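Local coordinates for UPF0130 protein PH1069 (Pyrococcus horikoshii, PDB 2IT3), which probably methylates the N-4 position of a wyosine precursor at position 37 of tRNA(Phe), using S-adenosyl-L-methionine as methyl donor, at the interface of chains A and B. Numbering follows the deposited sequence. Chains: chain A/B, UPF0130 protein PH1069.

Contact 1: the interface of chains A and B. Residues chain A 156-157, 165, 169, 173; chain B 155-156, 169.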
loop_
_atom_site.group_PDB
_atom_site.type_symbol
_atom_site.label_atom_id
_atom_site.label_comp_id
_atom_site.label_asym_id
_atom_site.label_seq_id
_atom_site.Cartn_x
_atom_site.Cartn_y
_atom_site.Cartn_z
ATOM N N LEU A 156 -5.623 -12.045 -9.620
ATOM C CA LEU A 156 -6.423 -12.032 -10.849
ATOM C C LEU A 156 -6.891 -13.465 -11.066
ATOM O O LEU A 156 -6.068 -14.361 -11.174
ATOM C CB LEU A 156 -5.567 -11.605 -12.043
ATOM C CG LEU A 156 -6.241 -11.682 -13.417
ATOM C CD1 LEU A 156 -7.204 -10.493 -13.602
ATOM C CD2 LEU A 156 -5.162 -11.672 -14.502
ATOM N N LEU A 157 -8.202 -13.687 -11.127
ATOM C CA LEU A 157 -8.718 -15.049 -11.306
ATOM C C LEU A 157 -9.442 -15.289 -12.617
ATOM O O LEU A 157 -9.687 -16.437 -12.989
ATOM C CB LEU A 157 -9.659 -15.415 -10.162
ATOM C CG LEU A 157 -9.060 -15.365 -8.758
ATOM C CD1 LEU A 157 -10.164 -15.627 -7.750
ATOM C CD2 LEU A 157 -7.938 -16.389 -8.633
ATOM N N VAL A 165 -9.120 -20.220 -13.202
ATOM C CA VAL A 165 -8.675 -21.218 -12.243
ATOM C C VAL A 165 -9.736 -22.222 -11.833
ATOM O O VAL A 165 -10.929 -21.982 -11.980
ATOM C CB VAL A 165 -8.136 -20.547 -10.976
ATOM C CG1 VAL A 165 -6.989 -19.608 -11.349
ATOM C CG2 VAL A 165 -9.250 -19.791 -10.272
ATOM N N TYR A 169 -6.878 -25.013 -7.203
ATOM C CA TYR A 169 -6.019 -23.835 -7.196
ATOM C C TYR A 169 -6.614 -22.806 -6.246
ATOM O O TYR A 169 -5.931 -22.270 -5.378
ATOM C CB TYR A 169 -5.934 -23.239 -8.601
ATOM C CG TYR A 169 -5.151 -21.942 -8.671
ATOM C CD1 TYR A 169 -3.759 -21.942 -8.723
ATOM C CD2 TYR A 169 -5.807 -20.712 -8.690
ATOM C CE1 TYR A 169 -3.039 -20.745 -8.796
ATOM C CE2 TYR A 169 -5.097 -19.508 -8.765
ATOM C CZ TYR A 169 -3.717 -19.531 -8.817
ATOM O OH TYR A 169 -3.020 -18.344 -8.870
ATOM N N ILE A 173 -5.248 -20.657 -2.758
ATOM C CA ILE A 173 -5.365 -19.226 -2.561
ATOM C C ILE A 173 -6.093 -18.908 -1.264
ATOM O O ILE A 173 -5.605 -18.137 -0.452
ATOM C CB ILE A 173 -6.098 -18.548 -3.730
ATOM C CG1 ILE A 173 -5.301 -18.734 -5.022
ATOM C CG2 ILE A 173 -6.303 -17.065 -3.421
ATOM C CD1 ILE A 173 -3.852 -18.321 -4.928
ATOM N N VAL B 155 -0.068 -13.391 -8.119
ATOM C CA VAL B 155 -0.649 -14.578 -8.729
ATOM C C VAL B 155 0.258 -15.790 -8.496
ATOM O O VAL B 155 1.452 -15.756 -8.805
ATOM C CB VAL B 155 -0.850 -14.375 -10.253
ATOM C CG1 VAL B 155 -1.471 -15.610 -10.862
ATOM C CG2 VAL B 155 -1.742 -13.162 -10.506
ATOM N N LEU B 156 -0.306 -16.849 -7.925
ATOM C CA LEU B 156 0.447 -18.076 -7.676
ATOM C C LEU B 156 0.538 -18.792 -9.015
ATOM O O LEU B 156 -0.482 -19.092 -9.619
ATOM C CB LEU B 156 -0.292 -18.943 -6.654
ATOM C CG LEU B 156 0.222 -20.338 -6.294
ATOM C CD1 LEU B 156 1.565 -20.265 -5.566
ATOM C CD2 LEU B 156 -0.820 -21.022 -5.419
ATOM N N TYR B 169 -4.524 -18.029 -19.260
ATOM C CA TYR B 169 -4.363 -17.306 -18.006
ATOM C C TYR B 169 -3.050 -16.508 -17.988
ATOM O O TYR B 169 -3.057 -15.314 -17.699
ATOM C CB TYR B 169 -4.420 -18.318 -16.856
ATOM C CG TYR B 169 -4.458 -17.771 -15.446
ATOM C CD1 TYR B 169 -4.892 -16.474 -15.171
ATOM C CD2 TYR B 169 -4.106 -18.585 -14.373
ATOM C CE1 TYR B 169 -4.974 -16.010 -13.856
ATOM C CE2 TYR B 169 -4.182 -18.133 -13.063
ATOM C CZ TYR B 169 -4.615 -16.847 -12.811
ATOM O OH TYR B 169 -4.679 -16.411 -11.511
#

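Contact 2: the interface of chains A and B. Residues chain A 172-173, 176; chain B 98, 156, 159, 164.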
loop_
_atom_site.group_PDB
_atom_site.type_symbol
_atom_site.label_atom_id
_atom_site.label_comp_id
_atom_site.label_asym_id
_atom_site.label_seq_id
_atom_site.Cartn_x
_atom_site.Cartn_y
_atom_site.Cartn_z
ATOM N N LYS A 172 -5.860 -23.361 -2.646
ATOM C CA LYS A 172 -4.572 -22.902 -2.149
ATOM C C LYS A 172 -4.660 -21.417 -1.839
ATOM O O LYS A 172 -4.202 -20.964 -0.791
ATOM C CB LYS A 172 -3.466 -23.128 -3.190
ATOM C CG LYS A 172 -3.337 -24.571 -3.656
ATOM C CD LYS A 172 -2.101 -24.796 -4.525
ATOM C CE LYS A 172 -2.062 -26.222 -5.040
ATOM N NZ LYS A 172 -2.224 -27.194 -3.916
ATOM N N ILE A 173 -5.248 -20.657 -2.758
ATOM C CA ILE A 173 -5.365 -19.226 -2.561
ATOM C C ILE A 173 -6.093 -18.908 -1.264
ATOM O O ILE A 173 -5.605 -18.137 -0.452
ATOM C CB ILE A 173 -6.098 -18.548 -3.730
ATOM C CG1 ILE A 173 -5.301 -18.734 -5.022
ATOM C CG2 ILE A 173 -6.303 -17.065 -3.421
ATOM C CD1 ILE A 173 -3.852 -18.321 -4.928
ATOM N N ILE A 176 -4.041 -19.303 1.791
ATOM C CA ILE A 176 -3.084 -18.206 1.874
ATOM C C ILE A 176 -3.724 -16.928 2.386
ATOM O O ILE A 176 -3.120 -16.215 3.178
ATOM C CB ILE A 176 -2.459 -17.917 0.505
ATOM C CG1 ILE A 176 -1.766 -19.175 -0.012
ATOM C CG2 ILE A 176 -1.478 -16.747 0.611
ATOM C CD1 ILE A 176 -1.298 -19.062 -1.443
ATOM N N GLN B 98 7.261 -21.880 -3.718
ATOM C CA GLN B 98 6.119 -21.383 -4.469
ATOM C C GLN B 98 6.569 -20.356 -5.496
ATOM O O GLN B 98 7.382 -19.487 -5.192
ATOM C CB GLN B 98 5.107 -20.715 -3.544
ATOM C CG GLN B 98 4.584 -21.580 -2.433
ATOM C CD GLN B 98 3.530 -20.865 -1.611
ATOM O OE1 GLN B 98 3.704 -19.708 -1.230
ATOM N NE2 GLN B 98 2.436 -21.550 -1.330
ATOM N N LEU B 156 -0.306 -16.849 -7.925
ATOM C CA LEU B 156 0.447 -18.076 -7.676
ATOM C C LEU B 156 0.538 -18.792 -9.015
ATOM O O LEU B 156 -0.482 -19.092 -9.619
ATOM C CB LEU B 156 -0.292 -18.943 -6.654
ATOM C CG LEU B 156 0.222 -20.338 -6.294
ATOM C CD1 LEU B 156 1.565 -20.265 -5.566
ATOM C CD2 LEU B 156 -0.820 -21.022 -5.419
ATOM N N GLU B 159 4.131 -24.525 -7.769
ATOM C CA GLU B 159 4.852 -24.866 -6.547
ATOM C C GLU B 159 5.704 -26.121 -6.692
ATOM O O GLU B 159 5.310 -27.084 -7.350
ATOM C CB GLU B 159 3.875 -25.053 -5.376
ATOM C CG GLU B 159 3.277 -23.755 -4.859
ATOM C CD GLU B 159 2.458 -23.933 -3.587
ATOM O OE1 GLU B 159 2.966 -24.556 -2.624
ATOM O OE2 GLU B 159 1.308 -23.435 -3.549
ATOM N N PHE B 164 0.928 -24.333 -12.337
ATOM C CA PHE B 164 -0.533 -24.367 -12.331
ATOM C C PHE B 164 -1.231 -23.639 -13.475
ATOM O O PHE B 164 -2.139 -24.182 -14.098
ATOM C CB PHE B 164 -1.083 -23.777 -11.025
ATOM C CG PHE B 164 -0.503 -24.383 -9.778
ATOM C CD1 PHE B 164 -0.358 -25.760 -9.653
ATOM C CD2 PHE B 164 -0.126 -23.571 -8.715
ATOM C CE1 PHE B 164 0.153 -26.322 -8.487
ATOM C CE2 PHE B 164 0.386 -24.119 -7.543
ATOM C CZ PHE B 164 0.526 -25.497 -7.428
#

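Contact 3: the interface of chains A and B. Residues chain A 152-153, 176, 180; chain B 66, 100, 152, 154.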
loop_
_atom_site.group_PDB
_atom_site.type_symbol
_atom_site.label_atom_id
_atom_site.label_comp_id
_atom_site.label_asym_id
_atom_site.label_seq_id
_atom_site.Cartn_x
_atom_site.Cartn_y
_atom_site.Cartn_z
ATOM N N ARG A 152 -1.211 -7.646 2.103
ATOM C CA ARG A 152 -2.184 -7.411 1.048
ATOM C C ARG A 152 -2.108 -8.441 -0.081
ATOM O O ARG A 152 -1.041 -8.964 -0.372
ATOM C CB ARG A 152 -1.939 -6.011 0.489
ATOM C CG ARG A 152 -2.735 -5.667 -0.726
ATOM C CD ARG A 152 -2.421 -4.264 -1.178
ATOM N NE ARG A 152 -3.145 -3.966 -2.405
ATOM C CZ ARG A 152 -3.063 -2.819 -3.068
ATOM N NH1 ARG A 152 -2.276 -1.839 -2.624
ATOM N NH2 ARG A 152 -3.780 -2.654 -4.174
HETATM N N MSE A 153 -3.244 -8.728 -0.709
HETATM C CA MSE A 153 -3.300 -9.659 -1.830
HETATM C C MSE A 153 -4.239 -9.153 -2.914
HETATM O O MSE A 153 -5.336 -8.682 -2.624
HETATM C CB MSE A 153 -3.781 -11.042 -1.389
HETATM C CG MSE A 153 -2.732 -11.914 -0.740
HETATM SE SE MSE A 153 -3.424 -13.695 -0.495
HETATM C CE MSE A 153 -2.692 -14.506 -2.090
ATOM N N ILE A 176 -4.041 -19.303 1.791
ATOM C CA ILE A 176 -3.084 -18.206 1.874
ATOM C C ILE A 176 -3.724 -16.928 2.386
ATOM O O ILE A 176 -3.120 -16.215 3.178
ATOM C CB ILE A 176 -2.459 -17.917 0.505
ATOM C CG1 ILE A 176 -1.766 -19.175 -0.012
ATOM C CG2 ILE A 176 -1.478 -16.747 0.611
ATOM C CD1 ILE A 176 -1.298 -19.062 -1.443
ATOM N N GLN A 180 -3.094 -14.840 6.032
ATOM C CA GLN A 180 -2.871 -13.399 6.140
ATOM C C GLN A 180 -3.842 -12.776 7.133
ATOM O O GLN A 180 -3.459 -11.923 7.935
ATOM C CB GLN A 180 -3.035 -12.720 4.772
ATOM C CG GLN A 180 -2.356 -13.434 3.605
ATOM C CD GLN A 180 -0.896 -13.766 3.879
ATOM O OE1 GLN A 180 -0.100 -12.887 4.215
ATOM N NE2 GLN A 180 -0.541 -15.043 3.735
ATOM N N PHE B 66 4.014 -17.061 0.573
ATOM C CA PHE B 66 3.667 -15.710 0.149
ATOM C C PHE B 66 4.089 -14.707 1.213
ATOM O O PHE B 66 3.923 -14.956 2.408
ATOM C CB PHE B 66 2.157 -15.605 -0.078
ATOM C CG PHE B 66 1.696 -14.230 -0.470
ATOM C CD1 PHE B 66 1.922 -13.745 -1.750
ATOM C CD2 PHE B 66 1.044 -13.415 0.450
ATOM C CE1 PHE B 66 1.511 -12.469 -2.115
ATOM C CE2 PHE B 66 0.627 -12.137 0.099
ATOM C CZ PHE B 66 0.861 -11.661 -1.190
ATOM N N TRP B 100 5.681 -17.193 -7.733
ATOM C CA TRP B 100 4.763 -16.065 -7.756
ATOM C C TRP B 100 5.076 -15.037 -8.830
ATOM O O TRP B 100 6.236 -14.717 -9.083
ATOM C CB TRP B 100 4.793 -15.331 -6.416
ATOM C CG TRP B 100 4.185 -16.092 -5.311
ATOM C CD1 TRP B 100 4.798 -17.008 -4.506
ATOM C CD2 TRP B 100 2.812 -16.055 -4.911
ATOM N NE1 TRP B 100 3.888 -17.545 -3.625
ATOM C CE2 TRP B 100 2.661 -16.978 -3.853
ATOM C CE3 TRP B 100 1.692 -15.332 -5.348
ATOM C CZ2 TRP B 100 1.431 -17.197 -3.221
ATOM C CZ3 TRP B 100 0.471 -15.552 -4.720
ATOM C CH2 TRP B 100 0.351 -16.478 -3.667
ATOM N N ARG B 152 -1.368 -3.215 -7.820
ATOM C CA ARG B 152 -0.458 -4.344 -7.653
ATOM C C ARG B 152 -1.132 -5.633 -8.105
ATOM O O ARG B 152 -2.315 -5.642 -8.462
ATOM C CB ARG B 152 0.014 -4.482 -6.208
ATOM C CG ARG B 152 -1.030 -4.899 -5.208
ATOM C CD ARG B 152 -0.380 -4.949 -3.822
ATOM N NE ARG B 152 -0.071 -6.306 -3.396
ATOM C CZ ARG B 152 0.911 -6.624 -2.556
ATOM N NH1 ARG B 152 1.696 -5.681 -2.057
ATOM N NH2 ARG B 152 1.085 -7.886 -2.195
ATOM N N ASP B 154 -0.715 -10.161 -7.471
ATOM C CA ASP B 154 -0.101 -11.322 -6.847
ATOM C C ASP B 154 -0.816 -12.518 -7.454
ATOM O O ASP B 154 -2.035 -12.635 -7.336
ATOM C CB ASP B 154 -0.337 -11.321 -5.339
ATOM C CG ASP B 154 0.200 -10.078 -4.663
ATOM O OD1 ASP B 154 1.424 -10.012 -4.426
ATOM O OD2 ASP B 154 -0.599 -9.165 -4.380
HETATM O O HOH W 1 1.825 -16.688 3.724
#

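Contact 1: the interface of chains A and B
Helix 167-194 of each chain lays a tyrosine against strand 153-159 of the other, and A:Tyr169 and B:Tyr169 carry this exchange around the two-fold axis. The phenol OH of A:Tyr169 donates to the backbone carbonyl O of B:Leu156 at 2.7 Å, in the carbonyl plane and on a lone pair, with a C=O...O angle of 125°. Its mate, B:Tyr169 OH, donates to A:Leu156 O at 2.5 Å but comes in almost straight along the C=O axis (171°), so the twin bonds differ in approach. In both, the carbonyl oxygen lies at the edge of the tyrosine ring and in its plane. CG of A:Tyr169 stands anti to the backbone N (chi1 175°), which carries the ring off the helix toward the partner strand, where the side chains of A:Tyr169 and B:Leu156 pass in opposite senses, ring atom CE1 of the tyrosine 3.9 Å from CB of the leucine. CD1 of A:Ile173, one helical turn on, lies 4.0 Å from CB of B:Leu156. A:Val165 CG1 touches ring atom CE2 of B:Tyr169 at 3.6 Å, flanking the hydroxylated end of the ring. A phenylalanine in place of A:Tyr169 would probably keep the ring against B:Leu156 but leave that residue's carbonyl without its phenol donor. The paired tyrosines thus tie helix to strand in both directions, binding the two copies of the deposited dimer through backbone atoms as well as apolar side chains.

Contact 2: the interface of chains A and B
A:Lys172 and B:Leu156 meet at the apolar centre of this patch, where helix 167-194 of chain A lies over strand 153-159 of chain B. Methyl CD2 of B:Leu156 reaches A:Lys172 through CB and CD, the latter at 4.1 Å, while the neighbouring A:Ile173 extends the apolar surface along the helix. A:Ile176, a turn further on, adds CD1 at a looser 4.5 Å from B:Leu156 CD2. Beyond the leucine, the lysine's hydrocarbon chain continues to B:Phe164, crossing it at about a right angle. CE of A:Lys172 lies 3.6 Å from CZ of B:Phe164, and CD also touches CE2 of that ring, so methylene groups rather than the amine make the aromatic contact. B:Leu156 CG sits in the plane of the phenyl ring at its edge, a packing within chain B that probably helps to position both groups against the lysine. The lysine is extended as far as CE, which brings CD and CE along the leucine and the phenyl ring; the bend at chi4 (-52°) affects only NZ. Toward the rim, B:Glu159 slides past it in the opposite direction, placing its carboxylate OE2 3.8 Å from CD of A:Lys172. The charges could attract each other weakly, but they make no salt bridge, NZ of A:Lys172 standing 5.2 Å from OE2 of B:Glu159. B:Gln98, on strand 98-104, borders the patch on the isoleucine side, its amide NE2 4.5 Å from A:Ile176 CD1.

Contact 3: the interface of chains A and B
The phenyl ring of B:Phe66 is bordered in its own plane by A:Arg152 O, A:Gln180 OE1 and, from its own chain, B:Asp154 OD1. The amide of A:Gln180 stands at 88° to this ring. CE2 of B:Phe66 reaches CG of A:Met153, a selenomethionine, at 3.5 Å, while CB of B:Phe66, outside the ring, meets A:Ile176 CG2. Within chain B, B:Phe66 CD1 lies over one face of the B:Trp100 indole, near the rim, while CZ2 of B:Trp100 meets A:Ile176 CD1 at 3.8 Å. The side chains of A:Arg152 and B:Arg152 run past each other in opposite directions with guanidinium planes 20° apart. B:Arg152 CD lies over one face of the A:Arg152 guanidinium, toward its rim, 3.5 Å from CZ of A:Arg152; A:Arg152 CG lies likewise off-centre over a face of the B:Arg152 guanidinium, which has B:Phe66 CZ at its edge, in plane. A bend at chi3 (-102°) turns the B:Arg152 guanidinium side-on to B:Asp154, whose OD2 accepts from both NE and NH2, the latter a salt bridge of 3.0 Å. This carboxylate likely eases the meeting of two positive groups. A:Gln180 NE2 donates to A:Ile176 O at 2.9 Å, which helps to hold the amide in place, and shares a water with B:Phe66 O. The site lies where helix 167-194 and the start of strand 153-159 of chain A meet chain B's strand 98-104, start of strand 153-159 and loop bearing B:Phe66.

Centres of the C-alpha atoms lie about 8 Å apart for contact 1 and contact 2, 10 Å for contact 2 and contact 3, and 11 Å for contact 1 and contact 3. Contact 1 and contact 2 share A:Ile173 and B:Leu156; contact 2 and contact 3 share A:Ile176. Helix 167-194 of chain A and strand 153-159 of chain B run through all three. The interface is two-fold symmetric overall, although contact 1 holds both halves of its tyrosine pair and the arginines of contact 3 are not arranged identically. It is consistent with a dimer, which the structure alone does not prove in solution.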